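Local coordinates for DUF3863 domain-containing protein (Parabacteroides distasonis, PDB 3LM3) that is of unknown function but is probably a carbohydrate-active enzyme, a glycoside hydrolase or deacetylase, at residues 25-30 against 286-291; 199-204 against 392-397; 218-223 against 239-244. All blocks are in the same frame, centred on the assembly; numbering follows the deposited sequence. Where two conformers were deposited one is given.

Interaction 1 of 3, residues 25-30 against 286-291; sequences LCIMIR and WEAQMV
Cys26 and Trp286 are joined through their backbones, Trp286 N donating to Cys26 O at 2.9 Å. Met28 then donates from its N to Trp286 O (3.2 Å), and Met28 O in turn accepts from Ala288 N (3.0 Å). A CA-H...O contact from Ile27 to Trp286 O fills in between these bonds. Apolar tips close around the ladder: Leu25 CD1 lies 3.4 Å from Trp286 CD1 of the indole, while the CB methyl of Ala288 meets Ile29 CD1 at 3.6 Å and is also touched by Ile27 CG2. The register, Ile27 beside Trp286 and Met28 beside Glu287, is that of two adjacent parallel strands, 21-29 and 280-287, consistent with the beta/alpha barrel-like architecture of this clan of hydrolases and deacetylases. At Glu287 the second strand gives way to a type I turn that runs to Met290, and water 1 links the two chains by donating to Met28 O and accepting from Gln289 N. Arg30 reaches Glu287 and Gln289 with CG set between its backbone N and carbonyl carbon (chi1 66°) and the chain extended from there to NE. The guanidinium has Glu287 CB over one face, and Arg30 NH2 lies 3.4 Å from Gln289 CG. Arg30 NH1 and Glu287 OE2, at 4.6 Å, are too far apart for a salt bridge. In the second shell, Glu47 makes a salt bridge with Arg30 NE and accepts from Gln289 NE2, which also bonds Glu293. Tyr112 OH holds Glu287 OE2, and Trp306 of helix 296-313 meets the Trp286 ring with planes about 15° apart.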
loop_
_atom_site.group_PDB
_atom_site.type_symbol
_atom_site.label_atom_id
_atom_site.label_comp_id
_atom_site.label_asym_id
_atom_site.label_seq_id
_atom_site.Cartn_x
_atom_site.Cartn_y
_atom_site.Cartn_z
ATOM N N LEU A 25 3.824 8.315 4.157
ATOM C CA LEU A 25 2.670 8.971 3.574
ATOM C C LEU A 25 2.993 9.479 2.188
ATOM O O LEU A 25 4.082 10.009 1.937
ATOM C CB LEU A 25 2.264 10.187 4.409
ATOM C CG LEU A 25 1.195 11.114 3.821
ATOM C CD1 LEU A 25 -0.148 10.404 3.689
ATOM C CD2 LEU A 25 1.056 12.398 4.679
ATOM N N CYS A 26 2.046 9.324 1.291
ATOM C CA CYS A 26 2.047 9.996 -0.004
ATOM C C CYS A 26 0.803 10.870 -0.129
ATOM O O CYS A 26 -0.304 10.451 0.246
ATOM C CB CYS A 26 2.058 8.989 -1.136
ATOM S SG CYS A 26 1.718 9.673 -2.791
ATOM N N ILE A 27 1.006 12.091 -0.606
ATOM C CA ILE A 27 -0.092 12.981 -1.011
ATOM C C ILE A 27 -0.133 13.008 -2.538
ATOM O O ILE A 27 0.909 13.301 -3.183
ATOM C CB ILE A 27 0.049 14.418 -0.424
ATOM C CG1 ILE A 27 -0.007 14.368 1.098
ATOM C CG2 ILE A 27 -1.066 15.332 -0.983
ATOM C CD1 ILE A 27 0.242 15.679 1.753
HETATM N N MSE A 28 -1.287 12.681 -3.118
HETATM C CA MSE A 28 -1.471 12.570 -4.560
HETATM C C MSE A 28 -2.039 13.862 -5.140
HETATM O O MSE A 28 -3.000 14.436 -4.587
HETATM C CB MSE A 28 -2.410 11.433 -4.909
HETATM C CG MSE A 28 -2.671 11.229 -6.369
HETATM SE SE MSE A 28 -3.952 9.799 -6.622
HETATM C CE MSE A 28 -3.638 9.515 -8.514
ATOM N N ILE A 29 -1.435 14.310 -6.232
ATOM C CA ILE A 29 -1.871 15.478 -6.998
ATOM C C ILE A 29 -2.298 14.995 -8.395
ATOM O O ILE A 29 -1.579 14.268 -9.064
ATOM C CB ILE A 29 -0.749 16.504 -7.161
ATOM C CG1 ILE A 29 -0.109 16.886 -5.820
ATOM C CG2 ILE A 29 -1.268 17.749 -7.917
ATOM C CD1 ILE A 29 -1.011 17.469 -4.822
ATOM N N ARG A 30 -3.477 15.415 -8.861
ATOM C CA ARG A 30 -4.060 14.911 -10.118
ATOM C C ARG A 30 -4.956 15.969 -10.737
ATOM O O ARG A 30 -5.208 16.985 -10.106
ATOM C CB ARG A 30 -4.834 13.605 -9.853
ATOM C CG ARG A 30 -6.054 13.760 -8.978
ATOM C CD ARG A 30 -6.431 12.479 -8.278
ATOM N NE ARG A 30 -7.780 12.559 -7.758
ATOM C CZ ARG A 30 -8.347 11.615 -7.016
ATOM N NH1 ARG A 30 -7.657 10.546 -6.637
ATOM N NH2 ARG A 30 -9.634 11.765 -6.667
ATOM N N TRP A 286 -3.059 9.896 0.965
ATOM C CA TRP A 286 -4.122 10.899 1.078
ATOM C C TRP A 286 -4.144 11.721 -0.193
ATOM O O TRP A 286 -3.150 12.365 -0.558
ATOM C CB TRP A 286 -3.884 11.853 2.242
ATOM C CG TRP A 286 -4.022 11.282 3.624
ATOM C CD1 TRP A 286 -3.535 10.073 4.077
ATOM C CD2 TRP A 286 -4.713 11.857 4.739
ATOM N NE1 TRP A 286 -3.864 9.904 5.394
ATOM C CE2 TRP A 286 -4.598 10.972 5.821
ATOM C CE3 TRP A 286 -5.478 13.016 4.917
ATOM C CZ2 TRP A 286 -5.153 11.239 7.064
ATOM C CZ3 TRP A 286 -6.001 13.274 6.157
ATOM C CH2 TRP A 286 -5.855 12.399 7.203
ATOM N N GLU A 287 -5.269 11.763 -0.877
ATOM C CA GLU A 287 -5.371 12.580 -2.067
ATOM C C GLU A 287 -5.615 14.032 -1.684
ATOM O O GLU A 287 -6.470 14.322 -0.842
ATOM C CB GLU A 287 -6.502 12.081 -2.935
ATOM C CG GLU A 287 -6.348 10.653 -3.457
ATOM C CD GLU A 287 -6.660 9.547 -2.453
ATOM O OE1 GLU A 287 -7.237 9.788 -1.357
ATOM O OE2 GLU A 287 -6.402 8.380 -2.797
ATOM N N ALA A 288 -4.834 14.927 -2.282
ATOM C CA ALA A 288 -4.951 16.363 -1.998
ATOM C C ALA A 288 -6.382 16.863 -2.204
ATOM O O ALA A 288 -6.842 17.747 -1.477
ATOM C CB ALA A 288 -4.000 17.143 -2.850
ATOM N N GLN A 289 -7.070 16.320 -3.197
ATOM C CA GLN A 289 -8.427 16.770 -3.509
ATOM C C GLN A 289 -9.417 16.538 -2.372
ATOM O O GLN A 289 -10.538 17.084 -2.409
ATOM C CB GLN A 289 -8.935 16.152 -4.810
ATOM C CG GLN A 289 -9.014 14.629 -4.899
ATOM C CD GLN A 289 -10.135 14.006 -4.095
ATOM O OE1 GLN A 289 -9.911 13.465 -3.032
ATOM N NE2 GLN A 289 -11.372 14.088 -4.607
HETATM N N MSE A 290 -9.040 15.766 -1.354
HETATM C CA MSE A 290 -9.956 15.522 -0.229
HETATM C C MSE A 290 -10.303 16.801 0.497
HETATM O O MSE A 290 -11.424 16.940 1.057
HETATM C CB MSE A 290 -9.393 14.510 0.775
HETATM C CG MSE A 290 -9.455 13.094 0.304
HETATM SE SE MSE A 290 -8.950 11.754 1.577
HETATM C CE MSE A 290 -7.336 12.636 2.194
ATOM N N VAL A 291 -9.386 17.759 0.512
ATOM C CA VAL A 291 -9.645 19.067 1.159
ATOM C C VAL A 291 -10.863 19.723 0.500
ATOM O O VAL A 291 -11.742 20.259 1.185
ATOM C CB VAL A 291 -8.395 19.983 1.090
ATOM C CG1 VAL A 291 -8.738 21.448 1.305
ATOM C CG2 VAL A 291 -7.310 19.471 2.041
HETATM O O HOH W 1 -5.725 14.782 -5.305
#

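Interaction 2 of 3, residues 199-204 against 392-397; sequences FCKPAQ and LQAHEP
Lys201 reaches across to Leu392 with a fully stretched side chain: CG is anti to the backbone N (chi1 174°), and the methylenes beyond it continue extended. NZ ends 3.0 Å from Leu392 O, hydrogen-bonded from above the carbonyl plane, 48° out of it. On the way, Lys201 CD passes Ala394 CB at 4.0 Å, the apolar part of the crossing. The ammonium group has a charged mate in Glu197, whose OE1 also accepts from Ala394 N, and one acid thereby ties the lysine to the segment it approaches. An alanine here would probably leave Glu197 without its charged partner and Leu392 O without this donor, and open a gap beside the methyl of Ala394. The second point of attachment uses a side chain of the other segment. Glu396 is extended beyond CG, and its OE2 accepts a hydrogen bond from Phe199 N at 3.0 Å on the anti side of the carboxylate. The same oxygen lies 3.6 Å from CD1 of the Phe199 ring, with ring and carboxylate planes 66° apart. Cys200 SG sits over one face of that ring, toward the rim. Glu396 OE2 is gripped again by Ala154 N, while OE1 forms a salt bridge with Arg120. The carboxylate thus meets the first residues of helices 154-163 and 120-138, joining the loop that follows strand 383-389, an outermost strand of the antiparallel sheet, to the corner between strands 194-195 and 213-216.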
loop_
_atom_site.group_PDB
_atom_site.type_symbol
_atom_site.label_atom_id
_atom_site.label_comp_id
_atom_site.label_asym_id
_atom_site.label_seq_id
_atom_site.Cartn_x
_atom_site.Cartn_y
_atom_site.Cartn_z
ATOM N N PHE A 199 4.050 -9.651 -10.205
ATOM C CA PHE A 199 4.336 -8.589 -9.249
ATOM C C PHE A 199 3.898 -8.908 -7.807
ATOM O O PHE A 199 4.425 -8.319 -6.864
ATOM C CB PHE A 199 3.770 -7.223 -9.726
ATOM C CG PHE A 199 2.286 -7.035 -9.520
ATOM C CD1 PHE A 199 1.364 -7.795 -10.201
ATOM C CD2 PHE A 199 1.820 -6.002 -8.715
ATOM C CE1 PHE A 199 -0.002 -7.580 -10.025
ATOM C CE2 PHE A 199 0.455 -5.767 -8.556
ATOM C CZ PHE A 199 -0.461 -6.581 -9.180
ATOM N N CYS A 200 2.928 -9.818 -7.625
ATOM C CA CYS A 200 2.459 -10.217 -6.298
ATOM C C CYS A 200 3.254 -11.380 -5.687
ATOM O O CYS A 200 3.067 -11.720 -4.496
ATOM C CB CYS A 200 1.009 -10.661 -6.375
ATOM S SG CYS A 200 -0.164 -9.304 -6.598
ATOM N N LYS A 201 4.106 -12.025 -6.490
ATOM C CA LYS A 201 4.848 -13.218 -6.085
ATOM C C LYS A 201 6.263 -12.830 -5.659
ATOM O O LYS A 201 6.990 -12.201 -6.446
ATOM C CB LYS A 201 4.937 -14.203 -7.273
ATOM C CG LYS A 201 5.797 -15.395 -6.984
ATOM C CD LYS A 201 5.770 -16.460 -8.107
ATOM C CE LYS A 201 7.038 -17.314 -8.047
ATOM N NZ LYS A 201 6.782 -18.637 -8.728
ATOM N N PRO A 202 6.702 -13.208 -4.465
ATOM C CA PRO A 202 8.130 -13.062 -4.182
ATOM C C PRO A 202 9.035 -13.848 -5.154
ATOM O O PRO A 202 8.753 -14.998 -5.479
ATOM C CB PRO A 202 8.271 -13.600 -2.756
ATOM C CG PRO A 202 6.877 -13.416 -2.140
ATOM C CD PRO A 202 5.958 -13.717 -3.308
ATOM N N ALA A 203 10.102 -13.215 -5.630
ATOM C CA ALA A 203 11.130 -13.929 -6.382
ATOM C C ALA A 203 11.597 -15.135 -5.570
ATOM O O ALA A 203 11.887 -15.038 -4.378
ATOM C CB ALA A 203 12.302 -12.982 -6.710
ATOM N N GLN A 204 11.684 -16.282 -6.230
ATOM C CA GLN A 204 12.075 -17.513 -5.567
ATOM C C GLN A 204 13.594 -17.703 -5.518
ATOM O O GLN A 204 14.102 -18.440 -4.682
ATOM C CB GLN A 204 11.432 -18.723 -6.264
ATOM C CG GLN A 204 9.878 -18.676 -6.205
ATOM C CD GLN A 204 9.345 -18.702 -4.794
ATOM O OE1 GLN A 204 9.470 -19.707 -4.097
ATOM N NE2 GLN A 204 8.758 -17.589 -4.354
ATOM N N LEU A 392 4.632 -22.300 -6.716
ATOM C CA LEU A 392 3.947 -22.591 -7.956
ATOM C C LEU A 392 4.226 -21.503 -9.007
ATOM O O LEU A 392 4.324 -20.312 -8.685
ATOM C CB LEU A 392 2.428 -22.712 -7.703
ATOM C CG LEU A 392 1.975 -23.777 -6.701
ATOM C CD1 LEU A 392 0.471 -23.709 -6.449
ATOM C CD2 LEU A 392 2.379 -25.171 -7.205
ATOM N N GLN A 393 4.354 -21.890 -10.267
ATOM C CA GLN A 393 4.502 -20.915 -11.348
ATOM C C GLN A 393 3.307 -19.968 -11.367
ATOM O O GLN A 393 2.172 -20.398 -11.181
ATOM C CB GLN A 393 4.663 -21.593 -12.734
ATOM C CG GLN A 393 4.938 -20.600 -13.855
ATOM C CD GLN A 393 5.333 -21.217 -15.186
ATOM O OE1 GLN A 393 5.377 -22.431 -15.339
ATOM N NE2 GLN A 393 5.628 -20.360 -16.161
ATOM N N ALA A 394 3.571 -18.676 -11.549
ATOM C CA ALA A 394 2.538 -17.681 -11.697
ATOM C C ALA A 394 2.666 -16.995 -13.054
ATOM O O ALA A 394 3.715 -17.053 -13.713
ATOM C CB ALA A 394 2.632 -16.632 -10.534
ATOM N N HIS A 395 1.567 -16.393 -13.476
ATOM C CA HIS A 395 1.417 -15.692 -14.761
ATOM C C HIS A 395 0.595 -14.433 -14.596
ATOM O O HIS A 395 -0.474 -14.522 -13.965
ATOM C CB HIS A 395 0.643 -16.572 -15.756
ATOM C CG HIS A 395 1.238 -17.924 -15.952
ATOM N ND1 HIS A 395 0.823 -19.036 -15.243
ATOM C CD2 HIS A 395 2.238 -18.337 -16.758
ATOM C CE1 HIS A 395 1.548 -20.075 -15.612
ATOM N NE2 HIS A 395 2.409 -19.680 -16.530
ATOM N N GLU A 396 0.981 -13.329 -15.221
ATOM C CA GLU A 396 0.171 -12.136 -15.259
ATOM C C GLU A 396 -0.649 -12.101 -16.539
ATOM O O GLU A 396 -0.331 -12.810 -17.509
ATOM C CB GLU A 396 1.082 -10.890 -15.201
ATOM C CG GLU A 396 1.871 -10.684 -13.926
ATOM C CD GLU A 396 2.880 -9.571 -14.057
ATOM O OE1 GLU A 396 3.212 -9.141 -15.199
ATOM O OE2 GLU A 396 3.289 -9.055 -12.996
ATOM N N PRO A 397 -1.668 -11.240 -16.564
ATOM C CA PRO A 397 -2.400 -11.048 -17.836
ATOM C C PRO A 397 -1.515 -10.602 -18.985
ATOM O O PRO A 397 -0.556 -9.862 -18.791
ATOM C CB PRO A 397 -3.437 -9.982 -17.475
ATOM C CG PRO A 397 -3.578 -10.082 -16.021
ATOM C CD PRO A 397 -2.256 -10.452 -15.468
#

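Interaction 3 of 3, residues 218-223 against 239-244; sequences WTMDFI and NSRRGV
Met220 and Arg241 meet through bent chains: the selenomethionine turns at chi2 and again at chi3 (96°), the latter placing CE, while the arginine turns at chi2 and chi3, the latter (-57°) placing NE. The result sets Met220 SE over the centre of the Arg241 guanidinium, 3.7 Å above its plane, and brings Met220 CE to 3.3 Å from Arg241 O. At its edge the guanidinium turns to the indole: Arg241 NH2 lies 3.5 Å from Trp218 CE3, with the two planes nearly perpendicular (89°). Water 2 locks that edge, accepting from Arg241 NH2 at 2.8 Å and donating to Trp218 O at 2.7 Å. Arg241 NH1 bonds Trp174 O, so the two terminal nitrogens are held by different parts of the chain. The backbones are joined by two bonds flanking the Met220-Gly243 bridge. Asp221 N donates to a lone pair of Arg242 O at 2.9 Å, and Val244 N to Thr219 O at 3.0 Å. Gly243 lies between these bonds, and a CB there would clash with Thr219 O and Met220 CA. Beside it, Val244 CG2 packs on Thr219 CB at 3.9 Å. Each segment also organises itself. Asn239 OD1 accepts from Arg241 N in an Asx turn overlaid on a type I turn, and Asp221 N-caps the short helix after it through a weak bond from Ile223 N, its OD2 being held by Ser353. Arg242 NH1 makes a salt bridge with Asp352. This single bridge joins the loop leaving strand 213-216 to the turn-containing loop before helix 247-253; it lies beyond the C-terminal end of that strand, the side where beta/alpha-barrel enzymes commonly carry their active-site loops, although no catalytic role is established here.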
loop_
_atom_site.group_PDB
_atom_site.type_symbol
_atom_site.label_atom_id
_atom_site.label_comp_id
_atom_site.label_asym_id
_atom_site.label_seq_id
_atom_site.Cartn_x
_atom_site.Cartn_y
_atom_site.Cartn_z
ATOM N N TRP A 218 -1.684 1.385 1.471
ATOM C CA TRP A 218 -2.536 1.694 2.613
ATOM C C TRP A 218 -2.585 0.522 3.583
ATOM O O TRP A 218 -3.103 -0.550 3.262
ATOM C CB TRP A 218 -3.987 1.984 2.201
ATOM C CG TRP A 218 -4.278 3.101 1.264
ATOM C CD1 TRP A 218 -4.756 4.335 1.601
ATOM C CD2 TRP A 218 -4.178 3.083 -0.157
ATOM N NE1 TRP A 218 -4.954 5.082 0.475
ATOM C CE2 TRP A 218 -4.630 4.330 -0.622
ATOM C CE3 TRP A 218 -3.767 2.126 -1.081
ATOM C CZ2 TRP A 218 -4.646 4.659 -1.974
ATOM C CZ3 TRP A 218 -3.797 2.452 -2.435
ATOM C CH2 TRP A 218 -4.226 3.719 -2.859
ATOM N N THR A 219 -2.129 0.711 4.798
ATOM C CA THR A 219 -2.179 -0.361 5.788
ATOM C C THR A 219 -3.635 -0.708 6.101
ATOM O O THR A 219 -4.414 0.161 6.495
ATOM C CB THR A 219 -1.442 0.046 7.055
ATOM O OG1 THR A 219 -0.079 0.358 6.719
ATOM C CG2 THR A 219 -1.504 -1.069 8.120
HETATM N N MSE A 220 -3.953 -1.990 5.957
HETATM C CA MSE A 220 -5.292 -2.511 6.215
HETATM C C MSE A 220 -5.482 -3.018 7.635
HETATM O O MSE A 220 -4.562 -3.557 8.252
HETATM C CB MSE A 220 -5.600 -3.667 5.282
HETATM C CG MSE A 220 -5.725 -3.288 3.841
HETATM SE SE MSE A 220 -7.204 -2.110 3.502
HETATM C CE MSE A 220 -6.303 -0.467 3.558
ATOM N N ASP A 221 -6.721 -2.906 8.109
ATOM C CA ASP A 221 -7.156 -3.720 9.242
ATOM C C ASP A 221 -7.405 -5.093 8.638
ATOM O O ASP A 221 -8.305 -5.270 7.822
ATOM C CB ASP A 221 -8.411 -3.114 9.842
ATOM C CG ASP A 221 -8.912 -3.896 11.065
ATOM O OD1 ASP A 221 -8.767 -5.142 11.060
ATOM O OD2 ASP A 221 -9.427 -3.262 12.040
ATOM N N PHE A 222 -6.599 -6.073 9.046
ATOM C CA PHE A 222 -6.660 -7.395 8.425
ATOM C C PHE A 222 -8.036 -8.044 8.536
ATOM O O PHE A 222 -8.472 -8.764 7.632
ATOM C CB PHE A 222 -5.620 -8.340 9.033
ATOM C CG PHE A 222 -4.194 -8.023 8.675
ATOM C CD1 PHE A 222 -3.783 -8.025 7.359
ATOM C CD2 PHE A 222 -3.226 -7.896 9.660
ATOM C CE1 PHE A 222 -2.466 -7.808 7.031
ATOM C CE2 PHE A 222 -1.892 -7.678 9.330
ATOM C CZ PHE A 222 -1.515 -7.674 8.022
ATOM N N ILE A 223 -8.743 -7.800 9.630
ATOM C CA ILE A 223 -10.089 -8.367 9.783
ATOM C C ILE A 223 -11.044 -7.767 8.746
ATOM O O ILE A 223 -11.814 -8.494 8.103
ATOM C CB ILE A 223 -10.589 -8.194 11.230
ATOM C CG1 ILE A 223 -9.766 -9.152 12.136
ATOM C CG2 ILE A 223 -12.076 -8.518 11.335
ATOM C CD1 ILE A 223 -9.910 -8.914 13.615
ATOM N N ASN A 239 -16.395 -2.643 4.950
ATOM C CA ASN A 239 -15.615 -2.072 3.896
ATOM C C ASN A 239 -14.263 -2.724 3.867
ATOM O O ASN A 239 -13.473 -2.607 4.814
ATOM C CB ASN A 239 -15.518 -0.551 4.023
ATOM C CG ASN A 239 -14.956 0.104 2.794
ATOM O OD1 ASN A 239 -13.907 -0.281 2.295
ATOM N ND2 ASN A 239 -15.678 1.123 2.274
ATOM N N SER A 240 -13.994 -3.444 2.777
ATOM C CA SER A 240 -12.736 -4.177 2.645
ATOM C C SER A 240 -11.466 -3.329 2.528
ATOM O O SER A 240 -10.365 -3.876 2.578
ATOM C CB SER A 240 -12.818 -5.105 1.447
ATOM O OG SER A 240 -12.871 -4.352 0.277
ATOM N N ARG A 241 -11.618 -2.004 2.437
ATOM C CA ARG A 241 -10.473 -1.091 2.400
ATOM C C ARG A 241 -10.243 -0.325 3.674
ATOM O O ARG A 241 -9.430 0.607 3.719
ATOM C CB ARG A 241 -10.620 -0.113 1.230
ATOM C CG ARG A 241 -10.650 -0.781 -0.131
ATOM C CD ARG A 241 -9.413 -1.649 -0.383
ATOM N NE ARG A 241 -8.206 -0.846 -0.252
ATOM C CZ ARG A 241 -6.970 -1.324 -0.182
ATOM N NH1 ARG A 241 -6.756 -2.639 -0.195
ATOM N NH2 ARG A 241 -5.960 -0.456 -0.089
ATOM N N ARG A 242 -10.906 -0.748 4.751
ATOM C CA ARG A 242 -10.721 -0.097 6.036
ATOM C C ARG A 242 -9.396 -0.454 6.738
ATOM O O ARG A 242 -9.052 -1.635 6.931
ATOM C CB ARG A 242 -11.891 -0.432 6.945
ATOM C CG ARG A 242 -11.806 0.264 8.283
ATOM C CD ARG A 242 -13.184 0.309 8.956
ATOM N NE ARG A 242 -14.040 1.278 8.286
ATOM C CZ ARG A 242 -15.151 1.022 7.588
ATOM N NH1 ARG A 242 -15.668 -0.193 7.489
ATOM N NH2 ARG A 242 -15.796 2.015 6.986
ATOM N N GLY A 243 -8.707 0.600 7.184
ATOM C CA GLY A 243 -7.505 0.479 7.958
ATOM C C GLY A 243 -7.049 1.839 8.404
ATOM O O GLY A 243 -7.733 2.476 9.222
ATOM N N VAL A 244 -5.938 2.327 7.854
ATOM C CA VAL A 244 -5.463 3.672 8.152
ATOM C C VAL A 244 -5.907 4.736 7.164
ATOM O O VAL A 244 -5.739 5.922 7.434
ATOM C CB VAL A 244 -3.927 3.734 8.311
ATOM C CG1 VAL A 244 -3.431 2.782 9.421
ATOM C CG2 VAL A 244 -3.241 3.453 6.968
HETATM O O HOH W 2 -3.385 -1.293 0.660
#

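From the N terminus, residues 25-30 come first and pair with 286-291, so interaction 1 closes a loop of about 255 residues and joins strand 21-29 to strand 280-287. Inside it the chain passes 199-204, which is matched only later by 392-397; interactions 1 and 2 therefore cross. Interaction 3, 218-223 with 239-244, is a short closure contained within both larger loops. It touches interaction 1 through Trp218 CZ2 and Glu287 OE2, whereas interaction 2 stays about 16 Å from interaction 1 at the nearest atoms. Together they link the parallel sheet, the loops following strand 213-216 and the chain that leaves the antiparallel sheet.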